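Signal recognition particle receptor subunit beta (Mus musculus, PDB 2FH5) binds GTP as a subunit of the signal recognition particle receptor, which helps target nascent secretory proteins to the endoplasmic reticulum membrane. Local coordinates at residues F84-A89 against K96-F101; N54-I59 against K208-I213; Q70-F75 against L106-A111; L23-R26 against Y32-T35; A166-K171 against S178-K183. All coordinates share one frame; numbering follows the deposited sequence.

Contact 1. Residues F84-A89 against K96-F101; sequences FVVDSA and KDVAEF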
# COMPACT_ATOMS: atom_id res chain seq x y z
N PHE B 84 -12.67 3.80 2.69
CA PHE B 84 -11.69 4.71 3.27
C PHE B 84 -11.09 3.93 4.44
O PHE B 84 -11.78 3.66 5.43
CB PHE B 84 -12.38 6.01 3.73
CG PHE B 84 -11.43 7.09 4.17
CD1 PHE B 84 -10.81 7.04 5.42
CD2 PHE B 84 -11.14 8.16 3.32
CE1 PHE B 84 -9.90 8.04 5.83
CE2 PHE B 84 -10.24 9.18 3.71
CZ PHE B 84 -9.62 9.12 4.96
N VAL B 85 -9.82 3.56 4.31
CA VAL B 85 -9.13 2.79 5.35
C VAL B 85 -8.51 3.65 6.45
O VAL B 85 -7.88 4.66 6.19
CB VAL B 85 -8.06 1.93 4.72
CG1 VAL B 85 -7.46 1.02 5.77
CG2 VAL B 85 -8.65 1.14 3.56
N VAL B 86 -8.69 3.22 7.69
CA VAL B 86 -8.18 3.94 8.85
C VAL B 86 -7.33 3.06 9.78
O VAL B 86 -7.74 1.96 10.15
CB VAL B 86 -9.35 4.51 9.69
CG1 VAL B 86 -8.83 5.28 10.92
CG2 VAL B 86 -10.20 5.39 8.82
N ASP B 87 -6.14 3.53 10.14
CA ASP B 87 -5.30 2.79 11.06
C ASP B 87 -5.96 3.05 12.42
O ASP B 87 -5.79 4.13 12.98
CB ASP B 87 -3.88 3.36 11.06
CG ASP B 87 -2.94 2.62 12.03
OD1 ASP B 87 -3.40 2.28 13.14
OD2 ASP B 87 -1.75 2.39 11.69
N SER B 88 -6.69 2.08 12.94
CA SER B 88 -7.37 2.25 14.22
C SER B 88 -6.47 2.40 15.46
O SER B 88 -6.87 2.98 16.47
CB SER B 88 -8.35 1.10 14.40
OG SER B 88 -9.20 1.04 13.27
N ALA B 89 -5.24 1.91 15.35
CA ALA B 89 -4.27 1.98 16.45
C ALA B 89 -3.57 3.33 16.51
O ALA B 89 -3.16 3.76 17.57
CB ALA B 89 -3.23 0.86 16.31
N LYS B 96 -6.77 14.38 12.93
CA LYS B 96 -6.89 15.55 12.08
C LYS B 96 -6.52 15.27 10.63
O LYS B 96 -7.22 15.75 9.73
CB LYS B 96 -6.08 16.71 12.67
CG LYS B 96 -6.66 17.14 14.01
CD LYS B 96 -6.22 18.53 14.45
CE LYS B 96 -7.25 19.17 15.40
NZ LYS B 96 -7.67 18.26 16.53
N ASP B 97 -5.46 14.50 10.40
CA ASP B 97 -5.06 14.19 9.03
C ASP B 97 -6.12 13.31 8.36
O ASP B 97 -6.43 13.49 7.18
CB ASP B 97 -3.70 13.49 8.99
CG ASP B 97 -2.54 14.43 9.28
OD1 ASP B 97 -2.49 15.52 8.67
OD2 ASP B 97 -1.68 14.09 10.12
N VAL B 98 -6.68 12.38 9.13
CA VAL B 98 -7.73 11.50 8.64
C VAL B 98 -8.96 12.31 8.26
O VAL B 98 -9.42 12.24 7.12
CB VAL B 98 -8.15 10.46 9.72
CG1 VAL B 98 -9.35 9.68 9.23
CG2 VAL B 98 -6.98 9.54 10.05
N ALA B 99 -9.49 13.08 9.22
CA ALA B 99 -10.69 13.91 8.98
C ALA B 99 -10.55 14.82 7.76
O ALA B 99 -11.45 14.95 6.94
CB ALA B 99 -11.02 14.75 10.22
N GLU B 100 -9.39 15.45 7.64
CA GLU B 100 -9.12 16.35 6.53
C GLU B 100 -9.16 15.66 5.17
O GLU B 100 -9.63 16.25 4.18
CB GLU B 100 -7.76 17.01 6.73
CG GLU B 100 -7.27 17.82 5.56
CD GLU B 100 -6.00 18.57 5.92
OE1 GLU B 100 -6.11 19.51 6.75
OE2 GLU B 100 -4.90 18.22 5.40
N PHE B 101 -8.66 14.42 5.11
CA PHE B 101 -8.66 13.70 3.85
C PHE B 101 -10.08 13.18 3.60
O PHE B 101 -10.58 13.27 2.49
CB PHE B 101 -7.64 12.56 3.90
CG PHE B 101 -7.56 11.72 2.63
CD1 PHE B 101 -7.98 12.22 1.40
CD2 PHE B 101 -7.08 10.41 2.69
CE1 PHE B 101 -7.93 11.42 0.24
CE2 PHE B 101 -7.03 9.61 1.54
CZ PHE B 101 -7.46 10.12 0.31
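Phe84 reaches from its strand to the helix and puts the far end of its ring between Val98 and Phe101. CG stands anti to the backbone N (chi1 -172°), which carries the ring out toward the helix. One ring corner, CE1, meets the methyl CG1 of Val98 at 3.8 Å. The other corner beside CZ is closer packed: CE2 of Phe84 lies 3.5 Å from CD2 of Phe101, over one face of the Phe101 ring and offset toward its rim. The two ring planes are inclined at 53°, so the pair is neither a stack nor a T-shaped contact. Between these corners, CZ of Phe84 approaches the backbone O of Val98 at 3.8 Å. Strand 79-87 and helix 91-110 are the first two elements of a beta-alpha-beta unit completed by strand 117-123. The short strand and helix segments here run nearly antiparallel, at 175°, with their axes 10.3 Å apart. Val98 also meets the strand through CG1, 4.4 Å from CG2 of Val86. No hydrogen bond joins the segments, and all four touching residues are buried. Were Phe84 cut back to an alanine, a gap would probably open between strand and helix, and Phe101 would lose the ring over that face. Beyond the pair, Phe101 meets the ring of Phe69 and makes a cation-pi contact with Arg68. It also lies close to Gly14, which binds GTP.

Contact 2. Residues N54-I59 against K208-I213; sequences NSLTLI and KWLAKI
Leu56 meets Leu210 and Ile213 of the C-terminal helix with a single methyl. Its CB leaves the strand toward the helix. From there CG lies anti to the carbonyl carbon (chi1 -67°), and the chain forks. Of the two branches, CD1 does the touching. It sits 3.6 Å from the backbone O of Leu210, a van der Waals approach to a helix carbonyl. The same methyl meets CD2 of Leu210 at 4.1 Å and CD1 of Ile213 at 4.1 Å. One methyl thus touches two residues a helical turn apart. The side chains of Leu56 and Ile213 cross at about a right angle. The contact is apolar packing, without a hydrogen bond between the segments. Leu56 and Leu210 are buried, and both also touch Val10 of strand 9-13. Ile213 packs on Ala81 of strand 79-87, and its backbone O accepts a hydrogen bond from Arg80. Helix 204-213 therefore packs on one face of the central sheet of this P-loop GTPase fold, against strands 55-60, 9-13 and 79-87.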
# COMPACT_ATOMS: atom_id res chain seq x y z
N ASN B 54 -20.71 -11.89 -8.47
CA ASN B 54 -20.41 -10.75 -9.32
C ASN B 54 -18.92 -10.41 -9.22
O ASN B 54 -18.23 -10.85 -8.29
CB ASN B 54 -21.23 -9.52 -8.90
CG ASN B 54 -22.71 -9.82 -8.77
OD1 ASN B 54 -23.14 -10.52 -7.85
ND2 ASN B 54 -23.50 -9.29 -9.70
N SER B 55 -18.43 -9.63 -10.17
CA SER B 55 -17.04 -9.25 -10.14
C SER B 55 -16.90 -7.74 -9.96
O SER B 55 -17.59 -6.96 -10.60
CB SER B 55 -16.35 -9.68 -11.44
OG SER B 55 -16.72 -8.83 -12.51
N LEU B 56 -16.01 -7.34 -9.06
CA LEU B 56 -15.73 -5.93 -8.81
C LEU B 56 -14.25 -5.69 -9.18
O LEU B 56 -13.45 -6.62 -9.20
CB LEU B 56 -15.96 -5.61 -7.32
CG LEU B 56 -17.38 -5.69 -6.75
CD1 LEU B 56 -17.35 -5.67 -5.23
CD2 LEU B 56 -18.20 -4.51 -7.29
N THR B 57 -13.89 -4.46 -9.52
CA THR B 57 -12.49 -4.18 -9.80
C THR B 57 -11.91 -3.41 -8.61
O THR B 57 -12.19 -2.23 -8.44
CB THR B 57 -12.31 -3.31 -11.05
OG1 THR B 57 -12.62 -4.08 -12.21
CG2 THR B 57 -10.86 -2.83 -11.16
N LEU B 58 -11.15 -4.09 -7.76
CA LEU B 58 -10.55 -3.40 -6.62
C LEU B 58 -9.41 -2.54 -7.16
O LEU B 58 -8.62 -3.01 -7.99
CB LEU B 58 -10.01 -4.40 -5.60
CG LEU B 58 -10.93 -5.54 -5.16
CD1 LEU B 58 -10.28 -6.29 -4.00
CD2 LEU B 58 -12.29 -5.02 -4.71
N ILE B 59 -9.35 -1.29 -6.71
CA ILE B 59 -8.29 -0.35 -7.09
C ILE B 59 -7.69 0.24 -5.81
O ILE B 59 -8.38 0.94 -5.05
CB ILE B 59 -8.83 0.80 -7.94
CG1 ILE B 59 -9.39 0.27 -9.25
CG2 ILE B 59 -7.73 1.80 -8.20
CD1 ILE B 59 -9.93 1.39 -10.16
N LYS B 208 -18.30 -9.14 3.44
CA LYS B 208 -19.76 -9.14 3.47
C LYS B 208 -20.24 -7.86 2.79
O LYS B 208 -21.03 -7.91 1.86
CB LYS B 208 -20.29 -9.21 4.90
CG LYS B 208 -21.13 -10.46 5.20
CD LYS B 208 -21.76 -10.44 6.61
CE LYS B 208 -22.51 -11.76 6.92
NZ LYS B 208 -23.13 -11.84 8.29
N TRP B 209 -19.74 -6.71 3.24
CA TRP B 209 -20.12 -5.41 2.67
C TRP B 209 -19.82 -5.34 1.18
O TRP B 209 -20.64 -4.87 0.39
CB TRP B 209 -19.39 -4.27 3.38
CG TRP B 209 -19.73 -2.88 2.87
CD1 TRP B 209 -20.75 -2.08 3.28
CD2 TRP B 209 -19.00 -2.12 1.89
NE1 TRP B 209 -20.70 -0.87 2.64
CE2 TRP B 209 -19.64 -0.86 1.78
CE3 TRP B 209 -17.86 -2.37 1.11
CZ2 TRP B 209 -19.17 0.14 0.91
CZ3 TRP B 209 -17.40 -1.37 0.24
CH2 TRP B 209 -18.06 -0.14 0.16
N LEU B 210 -18.63 -5.78 0.78
CA LEU B 210 -18.27 -5.77 -0.63
C LEU B 210 -19.27 -6.59 -1.42
O LEU B 210 -19.68 -6.20 -2.51
CB LEU B 210 -16.86 -6.32 -0.82
CG LEU B 210 -15.73 -5.31 -0.58
CD1 LEU B 210 -14.41 -6.05 -0.48
CD2 LEU B 210 -15.70 -4.29 -1.71
N ALA B 211 -19.66 -7.73 -0.87
CA ALA B 211 -20.65 -8.58 -1.52
C ALA B 211 -21.96 -7.79 -1.68
O ALA B 211 -22.52 -7.67 -2.78
CB ALA B 211 -20.88 -9.83 -0.68
N LYS B 212 -22.43 -7.25 -0.56
CA LYS B 212 -23.65 -6.46 -0.50
C LYS B 212 -23.73 -5.30 -1.49
O LYS B 212 -24.81 -4.95 -1.95
CB LYS B 212 -23.83 -5.97 0.94
CG LYS B 212 -24.76 -4.80 1.12
CD LYS B 212 -24.71 -4.33 2.57
CE LYS B 212 -25.36 -2.97 2.76
NZ LYS B 212 -25.45 -2.63 4.21
N ILE B 213 -22.60 -4.69 -1.84
CA ILE B 213 -22.66 -3.56 -2.77
C ILE B 213 -22.34 -3.92 -4.20
O ILE B 213 -22.42 -3.07 -5.08
CB ILE B 213 -21.72 -2.39 -2.31
CG1 ILE B 213 -20.24 -2.79 -2.39
CG2 ILE B 213 -22.05 -2.01 -0.88
CD1 ILE B 213 -19.60 -2.58 -3.77

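Contact 3. Residues Q70-F75 against L106-A111; sequences QLLDRF and LIDSMA
Asp108 OD2 accepts a hydrogen bond of 2.6 Å from a water. The same water donates its other bond, 2.7 Å long, to OD1 of Asp73. It therefore bridges two carboxylates on different helices. OD1 of Asp73 and OD2 of Asp108 are themselves 3.9 Å apart, with no hydrogen bond between them. The side chains meet at about a right angle, and the carboxylate planes are turned 36° from each other. Two acid groups this near would repel if both are ionised. The shared water probably eases this by donating a hydrogen bond to each oxygen. Asp73 OD1 also has a long, weak ion pair with Lys76, which may offset some of its charge. Leu72 supplies the apolar part of the contact. With CG anti to the backbone N (chi1 175°), it extends toward the other helix, and its CD2 comes within 3.6 Å of Asp108 OD2. This oxygen therefore has a methyl close by as well as the water. Leu72 is buried, while Asp73 is exposed and Asp108 partly so. The contact thus passes from the protein interior to the surface over adjacent residues of helix 65-75. Leu72 also packs on Leu11 of strand 9-13. Helices 65-75 and 91-110 of this P-loop GTPase fold meet here beside the sheet, at their C-terminal parts, and strand 79-87 connects them in the chain.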
# COMPACT_ATOMS: atom_id res chain seq x y z
N GLN B 70 -4.73 13.53 -6.91
CA GLN B 70 -4.52 13.40 -8.34
C GLN B 70 -5.15 12.08 -8.79
O GLN B 70 -5.89 12.04 -9.77
CB GLN B 70 -3.02 13.41 -8.65
CG GLN B 70 -2.70 13.39 -10.13
CD GLN B 70 -1.54 12.46 -10.48
OE1 GLN B 70 -0.47 12.52 -9.85
NE2 GLN B 70 -1.75 11.60 -11.48
N LEU B 71 -4.88 11.00 -8.06
CA LEU B 71 -5.43 9.69 -8.41
C LEU B 71 -6.89 9.45 -8.03
O LEU B 71 -7.56 8.68 -8.71
CB LEU B 71 -4.57 8.56 -7.85
CG LEU B 71 -3.30 8.32 -8.66
CD1 LEU B 71 -2.30 7.51 -7.86
CD2 LEU B 71 -3.67 7.62 -9.94
N LEU B 72 -7.37 10.06 -6.95
CA LEU B 72 -8.78 9.90 -6.61
C LEU B 72 -9.58 10.60 -7.72
O LEU B 72 -10.60 10.07 -8.19
CB LEU B 72 -9.11 10.51 -5.24
CG LEU B 72 -10.60 10.52 -4.79
CD1 LEU B 72 -11.20 9.12 -4.76
CD2 LEU B 72 -10.70 11.12 -3.41
N ASP B 73 -9.12 11.78 -8.15
CA ASP B 73 -9.80 12.50 -9.24
C ASP B 73 -9.85 11.64 -10.49
O ASP B 73 -10.88 11.58 -11.17
CB ASP B 73 -9.06 13.79 -9.63
CG ASP B 73 -9.14 14.88 -8.58
OD1 ASP B 73 -10.16 14.93 -7.84
OD2 ASP B 73 -8.18 15.69 -8.50
N ARG B 74 -8.74 10.97 -10.81
CA ARG B 74 -8.68 10.15 -12.01
C ARG B 74 -9.63 8.96 -12.02
O ARG B 74 -10.17 8.61 -13.06
CB ARG B 74 -7.25 9.66 -12.25
CG ARG B 74 -7.12 8.83 -13.52
CD ARG B 74 -5.85 8.01 -13.58
NE ARG B 74 -4.66 8.84 -13.75
CZ ARG B 74 -3.44 8.35 -14.00
NH1 ARG B 74 -3.26 7.04 -14.12
NH2 ARG B 74 -2.41 9.18 -14.12
N PHE B 75 -9.86 8.33 -10.87
CA PHE B 75 -10.72 7.16 -10.82
C PHE B 75 -12.11 7.34 -10.20
O PHE B 75 -12.92 6.41 -10.27
CB PHE B 75 -10.02 6.03 -10.05
CG PHE B 75 -8.80 5.47 -10.74
CD1 PHE B 75 -8.93 4.69 -11.90
CD2 PHE B 75 -7.52 5.74 -10.26
CE1 PHE B 75 -7.79 4.19 -12.56
CE2 PHE B 75 -6.39 5.25 -10.92
CZ PHE B 75 -6.53 4.47 -12.07
N LEU B 106 -15.56 12.99 1.02
CA LEU B 106 -17.01 13.15 1.16
C LEU B 106 -17.49 14.14 0.12
O LEU B 106 -18.48 13.91 -0.58
CB LEU B 106 -17.35 13.66 2.55
CG LEU B 106 -17.17 12.58 3.60
CD1 LEU B 106 -17.35 13.19 4.96
CD2 LEU B 106 -18.17 11.48 3.35
N ILE B 107 -16.79 15.26 0.02
CA ILE B 107 -17.17 16.25 -0.96
C ILE B 107 -17.11 15.66 -2.36
O ILE B 107 -18.12 15.68 -3.07
CB ILE B 107 -16.28 17.49 -0.83
CG1 ILE B 107 -16.83 18.35 0.31
CG2 ILE B 107 -16.22 18.23 -2.13
CD1 ILE B 107 -16.01 19.60 0.56
N ASP B 108 -15.96 15.12 -2.76
CA ASP B 108 -15.82 14.52 -4.09
C ASP B 108 -16.93 13.53 -4.40
O ASP B 108 -17.47 13.54 -5.50
CB ASP B 108 -14.50 13.77 -4.21
CG ASP B 108 -13.32 14.70 -4.32
OD1 ASP B 108 -13.49 15.92 -4.12
OD2 ASP B 108 -12.21 14.20 -4.60
N SER B 109 -17.26 12.69 -3.43
CA SER B 109 -18.29 11.68 -3.61
C SER B 109 -19.68 12.23 -3.87
O SER B 109 -20.42 11.71 -4.72
CB SER B 109 -18.32 10.75 -2.40
OG SER B 109 -17.07 10.10 -2.23
N MET B 110 -20.05 13.28 -3.15
CA MET B 110 -21.37 13.88 -3.32
C MET B 110 -21.52 14.62 -4.64
O MET B 110 -22.58 14.59 -5.25
CB MET B 110 -21.70 14.80 -2.15
CG MET B 110 -21.84 14.06 -0.83
SD MET B 110 -22.22 15.16 0.54
CE MET B 110 -20.93 16.40 0.38
N ALA B 111 -20.45 15.29 -5.07
CA ALA B 111 -20.49 16.03 -6.33
C ALA B 111 -20.61 15.09 -7.55
O ALA B 111 -20.61 15.54 -8.69
CB ALA B 111 -19.23 16.90 -6.46
O HOH W 1 -9.82 14.96 -5.19

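Contact 4. Residues L23-R26 against Y32-T35; sequences LFVR and YRDT. With GTP (guanosine-5'-triphosphate), chain D.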
# COMPACT_ATOMS: atom_id res chain seq x y z
N LEU B 23 -4.86 -4.97 2.82
CA LEU B 23 -6.25 -5.41 2.72
C LEU B 23 -6.51 -5.91 1.31
O LEU B 23 -7.12 -6.95 1.12
CB LEU B 23 -7.23 -4.27 3.00
CG LEU B 23 -7.45 -3.88 4.45
CD1 LEU B 23 -8.40 -2.72 4.51
CD2 LEU B 23 -8.02 -5.08 5.19
N PHE B 24 -6.04 -5.14 0.34
CA PHE B 24 -6.16 -5.46 -1.07
C PHE B 24 -5.62 -6.88 -1.31
O PHE B 24 -6.27 -7.69 -1.97
CB PHE B 24 -5.37 -4.39 -1.85
CG PHE B 24 -5.30 -4.58 -3.33
CD1 PHE B 24 -6.36 -4.23 -4.15
CD2 PHE B 24 -4.11 -4.99 -3.93
CE1 PHE B 24 -6.24 -4.26 -5.57
CE2 PHE B 24 -3.98 -5.03 -5.34
CZ PHE B 24 -5.04 -4.67 -6.15
N VAL B 25 -4.44 -7.17 -0.76
CA VAL B 25 -3.82 -8.49 -0.92
C VAL B 25 -4.64 -9.59 -0.24
O VAL B 25 -4.91 -10.63 -0.82
CB VAL B 25 -2.37 -8.50 -0.33
CG1 VAL B 25 -1.82 -9.92 -0.31
CG2 VAL B 25 -1.47 -7.60 -1.16
N ARG B 26 -5.01 -9.34 1.00
CA ARG B 26 -5.80 -10.27 1.78
C ARG B 26 -7.13 -10.64 1.09
O ARG B 26 -7.59 -11.78 1.20
CB ARG B 26 -6.12 -9.65 3.13
CG ARG B 26 -6.27 -10.64 4.21
CD ARG B 26 -4.93 -10.83 4.83
NE ARG B 26 -4.65 -12.22 5.16
CZ ARG B 26 -3.57 -12.60 5.83
NH1 ARG B 26 -2.70 -11.69 6.25
NH2 ARG B 26 -3.36 -13.90 6.05
N TYR B 32 -0.80 -13.07 3.47
CA TYR B 32 -0.03 -11.93 3.93
C TYR B 32 1.10 -11.76 2.92
O TYR B 32 1.49 -12.73 2.27
CB TYR B 32 0.58 -12.18 5.30
CG TYR B 32 1.61 -11.14 5.68
CD1 TYR B 32 1.23 -9.93 6.24
CD2 TYR B 32 2.98 -11.35 5.44
CE1 TYR B 32 2.16 -8.94 6.54
CE2 TYR B 32 3.93 -10.36 5.74
CZ TYR B 32 3.50 -9.16 6.29
OH TYR B 32 4.40 -8.15 6.54
N ARG B 33 1.60 -10.54 2.79
CA ARG B 33 2.73 -10.21 1.92
C ARG B 33 3.35 -8.93 2.44
O ARG B 33 2.65 -8.05 2.89
CB ARG B 33 2.31 -9.93 0.47
CG ARG B 33 1.74 -11.09 -0.29
CD ARG B 33 2.81 -11.94 -0.96
NE ARG B 33 2.24 -12.74 -2.05
CZ ARG B 33 1.27 -13.64 -1.90
NH1 ARG B 33 0.74 -13.87 -0.70
NH2 ARG B 33 0.78 -14.28 -2.96
N ASP B 34 4.66 -8.84 2.37
CA ASP B 34 5.35 -7.63 2.77
C ASP B 34 5.04 -6.57 1.74
O ASP B 34 4.88 -6.85 0.56
CB ASP B 34 6.86 -7.85 2.84
CG ASP B 34 7.27 -8.60 4.09
OD1 ASP B 34 6.92 -8.14 5.20
OD2 ASP B 34 7.94 -9.65 3.95
N THR B 35 4.98 -5.32 2.19
CA THR B 35 4.68 -4.21 1.32
C THR B 35 5.56 -3.00 1.65
O THR B 35 6.16 -2.93 2.71
CB THR B 35 3.18 -3.77 1.50
OG1 THR B 35 2.93 -3.50 2.89
CG2 THR B 35 2.24 -4.85 1.06
PG GTP D . 0.48 3.56 1.37
O1G GTP D . 1.57 4.38 1.86
O2G GTP D . 0.85 2.71 0.20
O3G GTP D . -0.76 4.43 1.07
O3B GTP D . 0.18 2.51 2.71
PB GTP D . -0.88 1.40 2.77
O1B GTP D . -2.15 1.93 3.34
O2B GTP D . -1.11 0.68 1.46
O3A GTP D . -0.20 0.47 3.88
PA GTP D . 0.20 -1.05 3.80
O1A GTP D . -0.86 -1.87 3.31
O2A GTP D . 1.47 -1.21 3.01
O5' GTP D . 0.37 -1.30 5.36
C5' GTP D . 1.38 -0.58 6.04
C4' GTP D . 1.96 -1.46 7.15
O4' GTP D . 0.94 -1.84 8.10
C3' GTP D . 2.54 -2.79 6.66
O3' GTP D . 3.75 -3.13 7.38
C2' GTP D . 1.43 -3.77 6.92
O2' GTP D . 1.81 -5.16 6.94
C1' GTP D . 0.80 -3.25 8.22
N9 GTP D . -0.62 -3.52 8.35
C8 GTP D . -1.60 -3.30 7.38
N7 GTP D . -2.80 -3.66 7.85
C5 GTP D . -2.59 -4.13 9.17
C6 GTP D . -3.45 -4.62 10.16
O6 GTP D . -4.66 -4.78 10.14
N1 GTP D . -2.87 -5.01 11.40
C2 GTP D . -1.51 -4.92 11.65
N2 GTP D . -1.03 -5.33 12.85
N3 GTP D . -0.69 -4.43 10.68
C4 GTP D . -1.23 -4.04 9.46
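Thr35 OG1 donates a 2.7 Å hydrogen bond to O2A, an alpha-phosphate oxygen of GTP. Tyr32 flanks the ribose: O2' of GTP lies near the plane of its ring, at the edge, 3.8 Å from CE1. Arg26 packs against Tyr32. Its chain bends at chi2 (91°) and chi3, laying one guanidinium face against the backbone of Tyr32. Arg26 NH1 is 3.4 Å from Tyr32 CB, and the guanidinium and ring planes are 45° apart. NH1 also makes a weak hydrogen bond to the backbone O of Ala191, a GTP-binding residue. A leucine in place of Arg26 has no guanidinium; the O of Ala191 would probably lose this partner and the Tyr32 backbone its flat support, leaving the loop freer to shift. Val25 CG1 packs on CG of Arg33 at 3.7 Å. Arg33 NH1 bonds to the O of Tyr32 (3.3 Å), and NH2 to the backbone of another protein chain. Tyr32 OH donates to Asp34 OD1 at 2.9 Å, from above the carboxylate plane. Loop 32-35 is probably the counterpart of the first switch region of small GTPases. It lies between helix 20-29, which follows the P-loop, and strand 42-47, outermost on that side within this chain.

Contact 5. Residues A166-K171 against S178-K183; sequences AQLGKK and SQLPLK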
# COMPACT_ATOMS: atom_id res chain seq x y z
N ALA B 166 -20.73 22.88 -2.47
CA ALA B 166 -21.21 21.71 -1.75
C ALA B 166 -20.75 21.74 -0.30
O ALA B 166 -19.59 22.06 -0.03
CB ALA B 166 -20.72 20.44 -2.43
N GLN B 167 -21.64 21.40 0.62
CA GLN B 167 -21.30 21.40 2.04
C GLN B 167 -21.79 20.18 2.80
O GLN B 167 -22.61 19.40 2.30
CB GLN B 167 -21.84 22.65 2.71
CG GLN B 167 -23.33 22.63 2.92
CD GLN B 167 -23.78 23.75 3.80
OE1 GLN B 167 -23.74 24.92 3.41
NE2 GLN B 167 -24.20 23.41 5.02
N LEU B 168 -21.30 20.02 4.03
CA LEU B 168 -21.65 18.87 4.86
C LEU B 168 -22.86 19.05 5.77
O LEU B 168 -22.85 19.89 6.66
CB LEU B 168 -20.45 18.48 5.73
CG LEU B 168 -19.13 18.02 5.11
CD1 LEU B 168 -18.23 17.53 6.23
CD2 LEU B 168 -19.36 16.91 4.10
N GLY B 169 -23.89 18.24 5.54
CA GLY B 169 -25.09 18.31 6.37
C GLY B 169 -25.73 19.69 6.45
O GLY B 169 -25.75 20.44 5.46
N LYS B 170 -26.26 20.03 7.62
CA LYS B 170 -26.88 21.34 7.78
C LYS B 170 -26.02 22.24 8.66
O LYS B 170 -25.57 21.82 9.73
CB LYS B 170 -28.28 21.18 8.39
CG LYS B 170 -29.33 20.74 7.38
CD LYS B 170 -29.65 21.85 6.39
CE LYS B 170 -30.51 21.32 5.24
NZ LYS B 170 -31.56 20.39 5.73
N LYS B 171 -25.80 23.47 8.20
CA LYS B 171 -24.97 24.43 8.93
C LYS B 171 -25.38 24.62 10.39
O LYS B 171 -24.52 24.72 11.29
CB LYS B 171 -24.97 25.78 8.22
CG LYS B 171 -26.35 26.39 8.06
CD LYS B 171 -26.29 27.85 7.63
CE LYS B 171 -25.85 28.72 8.78
NZ LYS B 171 -25.23 30.01 8.35
N SER B 178 -25.02 10.52 9.13
CA SER B 178 -26.40 10.23 8.68
C SER B 178 -27.06 11.40 7.91
O SER B 178 -27.94 11.18 7.10
CB SER B 178 -27.28 9.87 9.88
OG SER B 178 -27.43 10.98 10.74
N GLN B 179 -26.62 12.63 8.15
CA GLN B 179 -27.17 13.79 7.45
C GLN B 179 -26.68 13.84 5.99
O GLN B 179 -27.08 14.71 5.22
CB GLN B 179 -26.74 15.09 8.14
CG GLN B 179 -26.83 15.07 9.64
CD GLN B 179 -26.16 16.27 10.26
OE1 GLN B 179 -25.60 17.12 9.55
NE2 GLN B 179 -26.21 16.37 11.60
N LEU B 180 -25.83 12.91 5.62
CA LEU B 180 -25.28 12.94 4.28
C LEU B 180 -26.11 12.25 3.22
O LEU B 180 -26.71 11.21 3.47
CB LEU B 180 -23.89 12.30 4.27
CG LEU B 180 -22.70 13.00 4.94
CD1 LEU B 180 -21.43 12.23 4.63
CD2 LEU B 180 -22.59 14.42 4.42
N PRO B 181 -26.16 12.84 2.02
CA PRO B 181 -26.92 12.23 0.92
C PRO B 181 -26.03 11.13 0.32
O PRO B 181 -25.77 11.14 -0.89
CB PRO B 181 -27.12 13.39 -0.06
CG PRO B 181 -25.87 14.22 0.14
CD PRO B 181 -25.73 14.21 1.66
N LEU B 182 -25.55 10.21 1.17
CA LEU B 182 -24.68 9.10 0.77
C LEU B 182 -24.82 7.91 1.71
O LEU B 182 -25.05 8.08 2.90
CB LEU B 182 -23.20 9.48 0.87
CG LEU B 182 -22.47 10.56 0.08
CD1 LEU B 182 -21.26 11.00 0.90
CD2 LEU B 182 -22.03 10.01 -1.26
N LYS B 183 -24.67 6.70 1.17
CA LYS B 183 -24.70 5.50 2.00
C LYS B 183 -23.29 5.50 2.65
O LYS B 183 -22.28 5.52 1.95
CB LYS B 183 -24.87 4.25 1.14
CG LYS B 183 -26.19 4.15 0.40
CD LYS B 183 -27.35 3.86 1.35
CE LYS B 183 -28.64 3.59 0.59
NZ LYS B 183 -29.75 3.26 1.52
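Gln179 extends alongside Gly169, with its OE1 3.4 Å from the glycine CA. The same oxygen is 3.6 Å from the backbone N of Lys170, but no hydrogen bond forms. The chain of Gln179 runs straight beyond CG (chi2 169°), which brings the amide to the glycine. The other end of that amide is held elsewhere: NE2 donates to the backbone O of Glu174. Gly169 has positive phi, which favours glycine, and its CA lies directly against Gln179 OE1. Leu180 comes next. Its CD2 meets CD2 of Leu168 at 4.1 Å and lies 4.2 Å from the N of Gly169. Both leucines also touch Phe175, and Leu180 packs on Leu106 of helix 91-110. Pro181 then centres an inverse gamma turn that leads the chain onward to strand 184-188. The backbone O atoms of Leu168 and Lys170 both accept bonds from Arg148 of helix 133-150. With no hydrogen bond across it, the contact rests on shape and apolar burial, and polar groups of the loop find partners in Glu174 and Arg148.

From the N terminus, contact 4 closes first, a short loop between helix 20-29 and the segment that reaches GTP. Contact 2 opens next on strand 55-60 and closes only at the C-terminal helix, so contacts 1, 3 and 5 all fall within its span. Contact 3 pairs helix 65-75 with helix 91-110 and encloses contact 1, which joins strand 79-87 to that same helix. Contact 5 follows in series, inside the long loop before strand 184-188. None of the loops cross. Contact 5 packs on contact 3 through Leu180 on Leu106 and Leu182 on Met110. Contact 2 touches contact 3 through Ile59 and Phe75, and contact 4 through Leu58 and Phe24. Val85 and Leu23 join contacts 1 and 4.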